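PDB 6IJ2: EAL domain protein from Vibrio cholerae serotype O1, which acts as a standalone EAL-domain phosphodiesterase that degrades the cyclic dinucleotides c-di-GMP and cGAMP, here bound to 5'-pGpG with calcium. Local coordinates for residues A[185-190]-A[220-225]. The protein carries 1 engineered substitution. Residues are numbered along the deposited sequence; the frame is centred on the assembly and turned at random.
Sequences IRNIHA and HAEFAW
An extended chain beyond CG (chi2 165°) carries the Glu222 carboxylate from its helix to the turn at 185-188, while bends at chi2 and chi3 fold Arg186 back to meet it. Both bonds across the contact end on Glu222 OE2. Arg186 NH1 makes a salt bridge at 2.9 Å on the syn side of this oxygen, which lies in the guanidinium plane. The backbone N of Asn187 donates to the anti side of OE2, nearly straight (171°). Both donors stand 27° out of the carboxylate plane, on the same face; the other oxygen, OE1, accepts from Glu218 N. Glu222 thus ties the middle of a type II beta turn, closed by Ile188 N to Ile185 O at 2.9 Å, to the first turn of helix 220-229. Ala221 CB sits 3.4 Å from the centroid of the His189 ring, close to the ring normal, a CH-pi contact. Ile188 lies across one face of Trp225, its CG1 4.2 Å from the six-membered ring centroid. In this EAL domain, the contact joins the loop between helices 182-185 and 192-207 to helix 220-229, with Met198 of helix 192-207 touching both Ile188 and Trp225, and Phe223 packing on strand 233-244.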
loop_
_atom_site.group_PDB
_atom_site.type_symbol
_atom_site.label_atom_id
_atom_site.label_comp_id
_atom_site.label_asym_id
_atom_site.label_seq_id
_atom_site.Cartn_x
_atom_site.Cartn_y
_atom_site.Cartn_z
ATOM N N ILE A 185 11.030 -6.071 -6.915
ATOM C CA ILE A 185 11.821 -7.108 -7.563
ATOM C C ILE A 185 13.267 -6.698 -7.777
ATOM O O ILE A 185 14.083 -7.559 -8.129
ATOM C CB ILE A 185 11.175 -7.555 -8.887
ATOM C CG1 ILE A 185 11.175 -6.406 -9.884
ATOM C CG2 ILE A 185 9.767 -8.088 -8.616
ATOM C CD1 ILE A 185 12.285 -6.506 -10.905
ATOM N N ARG A 186 13.624 -5.431 -7.530
ATOM C CA ARG A 186 14.998 -4.988 -7.751
ATOM C C ARG A 186 15.969 -5.826 -6.925
ATOM O O ARG A 186 15.916 -5.827 -5.684
ATOM C CB ARG A 186 15.144 -3.505 -7.400
ATOM C CG ARG A 186 16.529 -2.911 -7.670
ATOM C CD ARG A 186 16.899 -2.922 -9.162
ATOM N NE ARG A 186 15.926 -2.193 -9.980
ATOM C CZ ARG A 186 15.210 -2.718 -10.975
ATOM N NH1 ARG A 186 15.342 -3.995 -11.331
ATOM N NH2 ARG A 186 14.345 -1.952 -11.627
ATOM N N ASN A 187 16.853 -6.541 -7.623
ATOM C CA ASN A 187 17.871 -7.389 -6.999
ATOM C C ASN A 187 17.247 -8.448 -6.097
ATOM O O ASN A 187 17.802 -8.803 -5.051
ATOM C CB ASN A 187 18.891 -6.549 -6.228
ATOM C CG ASN A 187 19.725 -5.673 -7.143
ATOM O OD1 ASN A 187 20.140 -6.103 -8.219
ATOM N ND2 ASN A 187 19.963 -4.433 -6.728
ATOM N N ILE A 188 16.094 -8.982 -6.517
ATOM C CA ILE A 188 15.371 -9.894 -5.638
ATOM C C ILE A 188 16.163 -11.180 -5.428
ATOM O O ILE A 188 16.064 -11.806 -4.368
ATOM C CB ILE A 188 13.956 -10.168 -6.179
ATOM C CG1 ILE A 188 13.140 -10.947 -5.144
ATOM C CG2 ILE A 188 14.008 -10.873 -7.554
ATOM C CD1 ILE A 188 11.656 -10.930 -5.429
ATOM N N HIS A 189 17.000 -11.559 -6.396
ATOM C CA HIS A 189 17.879 -12.716 -6.231
ATOM C C HIS A 189 18.874 -12.543 -5.091
ATOM O O HIS A 189 19.461 -13.535 -4.636
ATOM C CB HIS A 189 18.653 -12.972 -7.523
ATOM C CG HIS A 189 19.548 -11.843 -7.925
ATOM N ND1 HIS A 189 19.062 -10.616 -8.329
ATOM C CD2 HIS A 189 20.899 -11.750 -7.976
ATOM C CE1 HIS A 189 20.076 -9.819 -8.616
ATOM N NE2 HIS A 189 21.202 -10.482 -8.408
ATOM N N ALA A 190 19.094 -11.310 -4.626
ATOM C CA ALA A 190 20.081 -11.064 -3.573
ATOM C C ALA A 190 19.467 -10.708 -2.228
ATOM O O ALA A 190 20.200 -10.619 -1.236
ATOM C CB ALA A 190 21.036 -9.937 -3.995
ATOM N N HIS A 220 19.424 -10.388 -15.895
ATOM C CA HIS A 220 19.126 -11.810 -16.018
ATOM C C HIS A 220 18.904 -12.453 -14.656
ATOM O O HIS A 220 18.060 -13.345 -14.513
ATOM C CB HIS A 220 20.250 -12.532 -16.761
ATOM C CG HIS A 220 20.049 -14.014 -16.836
ATOM N ND1 HIS A 220 20.563 -14.880 -15.898
ATOM C CD2 HIS A 220 19.357 -14.778 -17.713
ATOM C CE1 HIS A 220 20.215 -16.118 -16.203
ATOM N NE2 HIS A 220 19.482 -16.084 -17.301
ATOM N N ALA A 221 19.673 -12.039 -13.646
ATOM C CA ALA A 221 19.550 -12.669 -12.334
ATOM C C ALA A 221 18.165 -12.450 -11.740
ATOM O O ALA A 221 17.605 -13.355 -11.106
ATOM C CB ALA A 221 20.626 -12.132 -11.388
ATOM N N GLU A 222 17.612 -11.242 -11.910
ATOM C CA GLU A 222 16.238 -10.980 -11.487
ATOM C C GLU A 222 15.261 -11.862 -12.252
ATOM O O GLU A 222 14.392 -12.510 -11.656
ATOM C CB GLU A 222 15.896 -9.499 -11.703
ATOM C CG GLU A 222 16.576 -8.547 -10.724
ATOM C CD GLU A 222 16.495 -7.103 -11.194
ATOM O OE1 GLU A 222 15.981 -6.884 -12.304
ATOM O OE2 GLU A 222 16.952 -6.195 -10.465
ATOM N N PHE A 223 15.388 -11.887 -13.581
ATOM C CA PHE A 223 14.495 -12.688 -14.418
ATOM C C PHE A 223 14.515 -14.147 -13.991
ATOM O O PHE A 223 13.459 -14.781 -13.852
ATOM C CB PHE A 223 14.899 -12.549 -15.892
ATOM C CG PHE A 223 14.686 -13.798 -16.716
ATOM C CD1 PHE A 223 13.452 -14.067 -17.280
ATOM C CD2 PHE A 223 15.726 -14.688 -16.949
ATOM C CE1 PHE A 223 13.256 -15.206 -18.060
ATOM C CE2 PHE A 223 15.534 -15.822 -17.718
ATOM C CZ PHE A 223 14.297 -16.083 -18.268
ATOM N N ALA A 224 15.712 -14.690 -13.748
ATOM C CA ALA A 224 15.815 -16.123 -13.488
ATOM C C ALA A 224 15.216 -16.476 -12.136
ATOM O O ALA A 224 14.589 -17.537 -11.982
ATOM C CB ALA A 224 17.276 -16.575 -13.560
ATOM N N TRP A 225 15.409 -15.609 -11.140
ATOM C CA TRP A 225 14.788 -15.844 -9.845
ATOM C C TRP A 225 13.271 -15.806 -9.974
ATOM O O TRP A 225 12.569 -16.696 -9.473
ATOM C CB TRP A 225 15.292 -14.816 -8.813
ATOM C CG TRP A 225 14.917 -15.235 -7.450
ATOM C CD1 TRP A 225 15.691 -15.949 -6.561
ATOM C CD2 TRP A 225 13.657 -15.036 -6.809
ATOM N NE1 TRP A 225 14.983 -16.207 -5.437
ATOM C CE2 TRP A 225 13.735 -15.654 -5.548
ATOM C CE3 TRP A 225 12.469 -14.393 -7.177
ATOM C CZ2 TRP A 225 12.672 -15.650 -4.644
ATOM C CZ3 TRP A 225 11.410 -14.391 -6.278
ATOM C CH2 TRP A 225 11.520 -15.014 -5.028
#